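Copper induced nitroreductase D (Lactococcus lactis, PDB 2WQF) binds flavin mononucleotide and probably works as a copper-induced nitroreductase that takes part in defence against oxidative stress. Local coordinates at residues A[8-13]-A[187-192]; A[152-157]-A[172-177]. One frame throughout, in Å; residues are numbered along the deposited sequence. Where two conformers were deposited one is given.

Interaction 1 (A[8-13]-A[187-192]); sequences ENRRTI and GEKTFM. With FMN (flavin mononucleotide), chain B.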
loop_
_atom_site.group_PDB
_atom_site.type_symbol
_atom_site.label_atom_id
_atom_site.label_comp_id
_atom_site.label_asym_id
_atom_site.label_seq_id
_atom_site.Cartn_x
_atom_site.Cartn_y
_atom_site.Cartn_z
ATOM N N GLU A 8 -3.933 14.203 -1.167
ATOM C CA GLU A 8 -5.026 14.854 -0.459
ATOM C C GLU A 8 -6.316 14.820 -1.279
ATOM O O GLU A 8 -7.405 14.724 -0.714
ATOM C CB GLU A 8 -4.624 16.287 -0.080
ATOM C CG GLU A 8 -5.603 16.955 0.871
ATOM C CD GLU A 8 -5.070 18.249 1.432
ATOM O OE1 GLU A 8 -3.958 18.667 1.026
ATOM O OE2 GLU A 8 -5.773 18.848 2.276
ATOM N N ASN A 9 -6.191 14.864 -2.602
ATOM C CA ASN A 9 -7.351 14.917 -3.482
ATOM C C ASN A 9 -8.080 13.573 -3.638
ATOM O O ASN A 9 -9.254 13.539 -4.008
ATOM C CB ASN A 9 -6.927 15.451 -4.853
ATOM C CG ASN A 9 -8.101 15.688 -5.776
ATOM O OD1 ASN A 9 -9.020 16.450 -5.453
ATOM N ND2 ASN A 9 -8.085 15.027 -6.925
ATOM N N ARG A 10 -7.384 12.478 -3.356
ATOM C CA ARG A 10 -7.977 11.144 -3.377
ATOM C C ARG A 10 -8.856 10.995 -2.140
ATOM O O ARG A 10 -8.385 11.175 -1.009
ATOM C CB ARG A 10 -6.920 10.045 -3.369
ATOM C CG ARG A 10 -7.507 8.634 -3.404
ATOM C CD ARG A 10 -6.781 7.655 -2.535
ATOM N NE ARG A 10 -6.693 8.175 -1.191
ATOM C CZ ARG A 10 -7.680 8.182 -0.291
ATOM N NH1 ARG A 10 -8.831 7.558 -0.519
ATOM N NH2 ARG A 10 -7.479 8.772 0.877
ATOM N N ARG A 11 -10.135 10.704 -2.362
ATOM C CA ARG A 11 -11.094 10.479 -1.294
ATOM C C ARG A 11 -12.046 9.344 -1.650
ATOM O O ARG A 11 -12.201 8.971 -2.817
ATOM C CB ARG A 11 -11.911 11.734 -1.009
ATOM C CG ARG A 11 -11.093 12.925 -0.504
ATOM C CD ARG A 11 -10.468 12.695 0.862
ATOM N NE ARG A 11 -11.468 12.337 1.867
ATOM C CZ ARG A 11 -12.284 13.204 2.452
ATOM N NH1 ARG A 11 -12.179 14.508 2.209
ATOM N NH2 ARG A 11 -13.160 12.769 3.321
ATOM N N THR A 12 -12.693 8.813 -0.622
ATOM C CA THR A 12 -13.801 7.884 -0.794
ATOM C C THR A 12 -15.029 8.651 -1.280
ATOM O O THR A 12 -15.539 9.559 -0.614
ATOM C CB THR A 12 -14.100 7.145 0.517
ATOM O OG1 THR A 12 -13.039 6.231 0.798
ATOM C CG2 THR A 12 -15.404 6.373 0.432
ATOM N N ILE A 13 -15.473 8.294 -2.476
ATOM C CA ILE A 13 -16.673 8.852 -3.072
ATOM C C ILE A 13 -17.666 7.743 -3.311
ATOM O O ILE A 13 -17.419 6.842 -4.107
ATOM C CB ILE A 13 -16.353 9.524 -4.437
ATOM C CG1 ILE A 13 -15.247 10.580 -4.303
ATOM C CG2 ILE A 13 -17.611 10.076 -5.102
ATOM C CD1 ILE A 13 -15.598 11.770 -3.438
ATOM N N GLY A 187 -17.371 12.985 2.244
ATOM C CA GLY A 187 -17.740 13.423 3.574
ATOM C C GLY A 187 -16.601 14.033 4.374
ATOM O O GLY A 187 -15.484 14.231 3.909
ATOM N N GLU A 188 -16.891 14.334 5.629
ATOM C CA GLU A 188 -15.898 14.880 6.526
ATOM C C GLU A 188 -14.976 13.771 6.994
ATOM O O GLU A 188 -15.367 12.602 7.043
ATOM C CB GLU A 188 -16.606 15.521 7.705
ATOM C CG GLU A 188 -17.405 16.735 7.322
ATOM C CD GLU A 188 -18.330 17.173 8.436
ATOM O OE1 GLU A 188 -18.178 16.674 9.576
ATOM O OE2 GLU A 188 -19.195 18.023 8.171
ATOM N N LYS A 189 -13.748 14.139 7.323
ATOM C CA LYS A 189 -12.751 13.186 7.799
ATOM C C LYS A 189 -11.870 13.852 8.830
ATOM O O LYS A 189 -11.437 14.983 8.655
ATOM C CB LYS A 189 -11.900 12.668 6.623
ATOM C CG LYS A 189 -10.871 11.641 7.021
ATOM C CD LYS A 189 -10.165 10.985 5.823
ATOM C CE LYS A 189 -9.361 11.959 5.032
ATOM N NZ LYS A 189 -8.405 11.221 4.153
ATOM N N THR A 190 -11.617 13.142 9.910
ATOM C CA THR A 190 -10.729 13.611 10.971
ATOM C C THR A 190 -9.365 12.912 10.867
ATOM O O THR A 190 -9.188 11.942 10.131
ATOM C CB THR A 190 -11.326 13.330 12.353
ATOM O OG1 THR A 190 -11.471 11.918 12.545
ATOM C CG2 THR A 190 -12.685 14.021 12.513
ATOM N N PHE A 191 -8.408 13.436 11.608
ATOM C CA PHE A 191 -7.030 12.934 11.653
ATOM C C PHE A 191 -6.616 12.838 13.111
ATOM O O PHE A 191 -6.999 13.684 13.946
ATOM C CB PHE A 191 -6.096 13.887 10.915
ATOM C CG PHE A 191 -6.494 14.153 9.492
ATOM C CD1 PHE A 191 -6.000 13.372 8.463
ATOM C CD2 PHE A 191 -7.342 15.194 9.186
ATOM C CE1 PHE A 191 -6.354 13.623 7.151
ATOM C CE2 PHE A 191 -7.736 15.465 7.895
ATOM C CZ PHE A 191 -7.242 14.670 6.853
ATOM N N MET A 192 -5.801 11.839 13.421
ATOM C CA MET A 192 -5.166 11.718 14.729
ATOM C C MET A 192 -4.269 12.907 15.005
ATOM O O MET A 192 -3.811 13.616 14.109
ATOM C CB MET A 192 -4.195 10.518 14.744
ATOM C CG MET A 192 -4.776 9.141 14.795
ATOM S SD MET A 192 -3.397 7.974 14.752
ATOM C CE MET A 192 -2.688 8.245 16.359
HETATM N N1 FMN B . -14.442 1.670 2.528
HETATM C C2 FMN B . -15.698 0.952 2.272
HETATM O O2 FMN B . -16.706 1.569 2.013
HETATM N N3 FMN B . -15.710 -0.474 2.415
HETATM C C4 FMN B . -14.585 -1.206 2.744
HETATM O O4 FMN B . -14.641 -2.405 2.751
HETATM C C4A FMN B . -13.338 -0.487 3.022
HETATM N N5 FMN B . -12.246 -1.075 3.379
HETATM C C5A FMN B . -10.954 -0.324 3.266
HETATM C C6 FMN B . -9.670 -1.096 3.315
HETATM C C7 FMN B . -8.494 -0.501 3.153
HETATM C C7M FMN B . -7.230 -1.327 3.245
HETATM C C8 FMN B . -8.469 0.989 2.886
HETATM C C8M FMN B . -7.141 1.679 2.626
HETATM C C9 FMN B . -9.600 1.701 2.867
HETATM C C9A FMN B . -10.931 1.018 3.057
HETATM N N10 FMN B . -12.171 1.728 3.061
HETATM C C10 FMN B . -13.349 1.003 2.877
HETATM C "C1'" FMN B . -12.214 3.177 2.917
HETATM C "C2'" FMN B . -11.737 3.863 4.194
HETATM O "O2'" FMN B . -12.741 3.764 5.171
HETATM C "C3'" FMN B . -11.394 5.312 3.842
HETATM O "O3'" FMN B . -10.265 5.231 2.993
HETATM C "C4'" FMN B . -11.023 6.111 5.104
HETATM O "O4'" FMN B . -12.173 6.304 5.915
HETATM C "C5'" FMN B . -10.407 7.468 4.767
HETATM O "O5'" FMN B . -11.326 8.202 3.971
HETATM P P FMN B . -10.893 8.695 2.477
HETATM O O1P FMN B . -9.626 9.446 2.558
HETATM O O2P FMN B . -10.740 7.414 1.571
HETATM O O3P FMN B . -12.103 9.599 1.979
HETATM O O HOH W 1 -13.182 16.662 4.195
HETATM O O HOH W 2 -16.045 10.196 2.009
#
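R11 and G187 make the direct hydrogen bond of this contact. R11 NH2 donates to G187 O over 2.8 Å. The donor stands above the carbonyl plane, 40° out of it. The chain bends at chi2 and chi3, and the guanidinium reaches FMN O3P through NE and G187 O through NH2.

The other polar links converge on the FMN phosphate. R11 NE bonds to FMN O3P, which also takes the backbone N-H of T12 along a nearly straight line (173°). R10 meets the phosphate edge-on, with the phosphorus in its guanidinium plane. Its NH1 reaches FMN O2P at 2.8 Å and its NH2 reaches FMN O1P. T12 OG1 adds a second bond to O2P at 2.7 Å. K189 NZ gives O1P its second bond, also 2.7 Å long. Each terminal phosphate oxygen is thus gripped by two donors.

Like charges lie close: K189 NZ is 4.0 Å from R11 NE and 4.2 Å from R10 NH2. The shared phosphate probably offsets their repulsion. K189 also packs on R11. Its CE lies over one guanidinium face, not centred on it, and its CB is 3.5 Å from R11 NH2.

Two waters add bridges. One accepts from R11 NH1 and bonds weakly to G187 O. The other joins T12 O to G187 N.

These residues form the phosphate-binding part of the FMN site, at the end of the ribityl chain. Residues 8-13 run off the end of helix 3-9. Helix 121-143 backs them: W138 makes a cation-pi contact with R10 and bonds to R11 O. P38 and N42 of the second subunit pack on R10 and K189. Residues 187-192 lie in the loop between strands 171-182 and 198-201.

Interaction 2 (A[152-157]-A[172-177]); sequences HYNPLI and KLRGQL. With FMN (flavin mononucleotide), chain B.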
loop_
_atom_site.group_PDB
_atom_site.type_symbol
_atom_site.label_atom_id
_atom_site.label_comp_id
_atom_site.label_asym_id
_atom_site.label_seq_id
_atom_site.Cartn_x
_atom_site.Cartn_y
_atom_site.Cartn_z
ATOM N N HIS A 152 -14.998 -4.719 -0.139
ATOM C CA HIS A 152 -14.491 -6.038 0.187
ATOM C C HIS A 152 -15.606 -7.074 0.285
ATOM O O HIS A 152 -16.042 -7.449 1.365
ATOM C CB HIS A 152 -13.656 -5.972 1.464
ATOM C CG HIS A 152 -12.447 -5.109 1.308
ATOM N ND1 HIS A 152 -12.447 -3.765 1.615
ATOM C CD2 HIS A 152 -11.220 -5.379 0.792
ATOM C CE1 HIS A 152 -11.255 -3.258 1.341
ATOM N NE2 HIS A 152 -10.501 -4.212 0.814
ATOM N N TYR A 153 -16.061 -7.531 -0.879
ATOM C CA TYR A 153 -17.054 -8.609 -0.964
ATOM C C TYR A 153 -16.376 -9.954 -1.226
ATOM O O TYR A 153 -17.043 -10.960 -1.419
ATOM C CB TYR A 153 -18.099 -8.271 -2.030
ATOM C CG TYR A 153 -19.001 -7.154 -1.570
ATOM C CD1 TYR A 153 -19.973 -7.381 -0.605
ATOM C CD2 TYR A 153 -18.860 -5.875 -2.072
ATOM C CE1 TYR A 153 -20.790 -6.365 -0.162
ATOM C CE2 TYR A 153 -19.676 -4.849 -1.647
ATOM C CZ TYR A 153 -20.635 -5.095 -0.684
ATOM O OH TYR A 153 -21.452 -4.066 -0.258
ATOM N N ASN A 154 -15.039 -9.956 -1.219
ATOM C CA ASN A 154 -14.252 -11.178 -1.094
ATOM C C ASN A 154 -14.336 -11.658 0.363
ATOM O O ASN A 154 -14.365 -10.807 1.282
ATOM C CB ASN A 154 -12.796 -10.903 -1.486
ATOM C CG ASN A 154 -12.216 -9.700 -0.757
ATOM O OD1 ASN A 154 -12.617 -8.570 -1.009
ATOM N ND2 ASN A 154 -11.335 -9.941 0.198
ATOM N N PRO A 155 -14.365 -12.994 0.595
ATOM C CA PRO A 155 -14.271 -14.065 -0.407
ATOM C C PRO A 155 -15.611 -14.512 -0.979
ATOM O O PRO A 155 -15.628 -15.462 -1.734
ATOM C CB PRO A 155 -13.688 -15.243 0.389
ATOM C CG PRO A 155 -13.716 -14.858 1.820
ATOM C CD PRO A 155 -14.415 -13.549 1.962
ATOM N N LEU A 156 -16.700 -13.838 -0.630
ATOM C CA LEU A 156 -18.043 -14.283 -0.995
ATOM C C LEU A 156 -18.221 -14.438 -2.500
ATOM O O LEU A 156 -18.839 -15.402 -2.966
ATOM C CB LEU A 156 -19.078 -13.296 -0.446
ATOM C CG LEU A 156 -19.579 -13.512 0.983
ATOM C CD1 LEU A 156 -18.424 -13.625 1.975
ATOM C CD2 LEU A 156 -20.522 -12.376 1.363
ATOM N N ILE A 157 -17.677 -13.487 -3.265
ATOM C CA ILE A 157 -17.898 -13.441 -4.713
ATOM C C ILE A 157 -16.788 -14.073 -5.529
ATOM O O ILE A 157 -16.878 -14.108 -6.751
ATOM C CB ILE A 157 -18.096 -11.997 -5.205
ATOM C CG1 ILE A 157 -16.824 -11.175 -5.007
ATOM C CG2 ILE A 157 -19.268 -11.350 -4.455
ATOM C CD1 ILE A 157 -16.923 -9.795 -5.620
ATOM N N LYS A 172 -6.105 -14.503 -6.183
ATOM C CA LYS A 172 -6.811 -14.383 -4.909
ATOM C C LYS A 172 -7.350 -12.973 -4.775
ATOM O O LYS A 172 -6.586 -12.021 -4.691
ATOM C CB LYS A 172 -5.889 -14.710 -3.752
ATOM C CG LYS A 172 -6.550 -14.625 -2.392
ATOM C CD LYS A 172 -5.534 -14.846 -1.288
ATOM C CE LYS A 172 -6.175 -14.812 0.097
ATOM N NZ LYS A 172 -5.155 -14.968 1.185
ATOM N N LEU A 173 -8.673 -12.845 -4.786
ATOM C CA LEU A 173 -9.318 -11.536 -4.770
ATOM C C LEU A 173 -9.055 -10.828 -3.452
ATOM O O LEU A 173 -9.247 -11.415 -2.390
ATOM C CB LEU A 173 -10.836 -11.716 -4.990
ATOM C CG LEU A 173 -11.652 -10.419 -5.086
ATOM C CD1 LEU A 173 -11.157 -9.483 -6.182
ATOM C CD2 LEU A 173 -13.121 -10.798 -5.350
ATOM N N ARG A 174 -8.653 -9.561 -3.517
ATOM C CA ARG A 174 -8.364 -8.765 -2.316
ATOM C C ARG A 174 -9.237 -7.524 -2.096
ATOM O O ARG A 174 -9.399 -7.074 -0.966
ATOM C CB ARG A 174 -6.912 -8.289 -2.315
ATOM C CG ARG A 174 -5.881 -9.343 -2.580
ATOM C CD ARG A 174 -6.039 -10.571 -1.729
ATOM N NE ARG A 174 -5.928 -10.351 -0.290
ATOM C CZ ARG A 174 -6.796 -10.798 0.628
ATOM N NH1 ARG A 174 -7.948 -11.371 0.281
ATOM N NH2 ARG A 174 -6.544 -10.650 1.919
ATOM N N GLY A 175 -9.809 -6.961 -3.139
ATOM C CA GLY A 175 -10.486 -5.683 -3.021
ATOM C C GLY A 175 -11.179 -5.335 -4.330
ATOM O O GLY A 175 -10.794 -5.832 -5.389
ATOM N N GLN A 176 -12.205 -4.494 -4.259
ATOM C CA GLN A 176 -12.936 -4.046 -5.439
ATOM C C GLN A 176 -13.078 -2.542 -5.403
ATOM O O GLN A 176 -13.782 -1.977 -4.565
ATOM C CB GLN A 176 -14.311 -4.708 -5.540
ATOM C CG GLN A 176 -14.246 -6.221 -5.523
ATOM C CD GLN A 176 -14.278 -6.776 -4.111
ATOM O OE1 GLN A 176 -15.185 -6.474 -3.346
ATOM N NE2 GLN A 176 -13.305 -7.598 -3.773
ATOM N N LEU A 177 -12.404 -1.886 -6.331
ATOM C CA LEU A 177 -12.400 -0.434 -6.383
ATOM C C LEU A 177 -13.455 0.017 -7.401
ATOM O O LEU A 177 -13.288 -0.140 -8.601
ATOM C CB LEU A 177 -11.015 0.090 -6.729
ATOM C CG LEU A 177 -10.838 1.593 -6.615
ATOM C CD1 LEU A 177 -10.846 2.093 -5.167
ATOM C CD2 LEU A 177 -9.529 2.018 -7.319
HETATM N N1 FMN B . -14.442 1.670 2.528
HETATM C C2 FMN B . -15.698 0.952 2.272
HETATM O O2 FMN B . -16.706 1.569 2.013
HETATM N N3 FMN B . -15.710 -0.474 2.415
HETATM C C4 FMN B . -14.585 -1.206 2.744
HETATM O O4 FMN B . -14.641 -2.405 2.751
HETATM C C4A FMN B . -13.338 -0.487 3.022
HETATM N N5 FMN B . -12.246 -1.075 3.379
HETATM C C5A FMN B . -10.954 -0.324 3.266
HETATM C C6 FMN B . -9.670 -1.096 3.315
HETATM C C7 FMN B . -8.494 -0.501 3.153
HETATM C C7M FMN B . -7.230 -1.327 3.245
HETATM C C8 FMN B . -8.469 0.989 2.886
HETATM C C8M FMN B . -7.141 1.679 2.626
HETATM C C9 FMN B . -9.600 1.701 2.867
HETATM C C9A FMN B . -10.931 1.018 3.057
HETATM N N10 FMN B . -12.171 1.728 3.061
HETATM C C10 FMN B . -13.349 1.003 2.877
HETATM C "C1'" FMN B . -12.214 3.177 2.917
HETATM C "C2'" FMN B . -11.737 3.863 4.194
HETATM O "O2'" FMN B . -12.741 3.764 5.171
HETATM C "C3'" FMN B . -11.394 5.312 3.842
HETATM O "O3'" FMN B . -10.265 5.231 2.993
HETATM C "C4'" FMN B . -11.023 6.111 5.104
HETATM O "O4'" FMN B . -12.173 6.304 5.915
HETATM C "C5'" FMN B . -10.407 7.468 4.767
HETATM O "O5'" FMN B . -11.326 8.202 3.971
HETATM P P FMN B . -10.893 8.695 2.477
HETATM O O1P FMN B . -9.626 9.446 2.558
HETATM O O2P FMN B . -10.740 7.414 1.571
HETATM O O3P FMN B . -12.103 9.599 1.979
HETATM O O HOH W 3 -10.748 -12.732 0.994
#
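Y153 and N154 are both gripped by the side-chain amide of Q176. Y153 N donates to Q176 OE1 at 2.8 Å, almost straight (175°) and on a lone pair. Q176 NE2 donates to N154 OD1 at 3.0 Å. The two amide planes are 76° apart. An alanine at Q176 would probably leave Y153 N and N154 OD1 without these partners and the loop less firmly held to the strand.

N154 CG sits between its backbone N and carbonyl carbon (chi1 51°), which turns the amide to the strand. N154 ND2 and R174 NH1 share a water. R174 NH1 also donates to L173 O, while R174 NH2 forms a salt bridge with E127. The buried N154 N has no partner.

H152 ND1 donates to FMN O4 at 2.8 Å. The opposite part of the ring points CD2 at R174 O, 3.0 Å away and in the ring plane. W125 of the second subunit meets this ring. An apolar contact joins the segments: I157 CG1 packs on L173 CD2 at 3.7 Å.

The strand has a classic beta bulge, with R174 and G175 together opposite F101. The arrangement belongs to the flavin site of the nitroreductase fold, at a dimer interface.

From the N terminus, helix 3-9 leads into residues 8-13, the first half of interaction 1. The chain then builds most of the fold before strand 146-151 enters the loop 152-157. A short excursion through helix 158-164 brings it back on strand 171-182, where interaction 2 closes a loop of 14 intervening residues. Past that strand, residues 187-192 return to the start and close interaction 1 over 173 residues. Interaction 2 is therefore nested inside interaction 1. They do not touch, and their centres are 23 Å apart. FMN connects them: interaction 1 holds its phosphate, and interaction 2 reaches its isoalloxazine ring beside the central sheet.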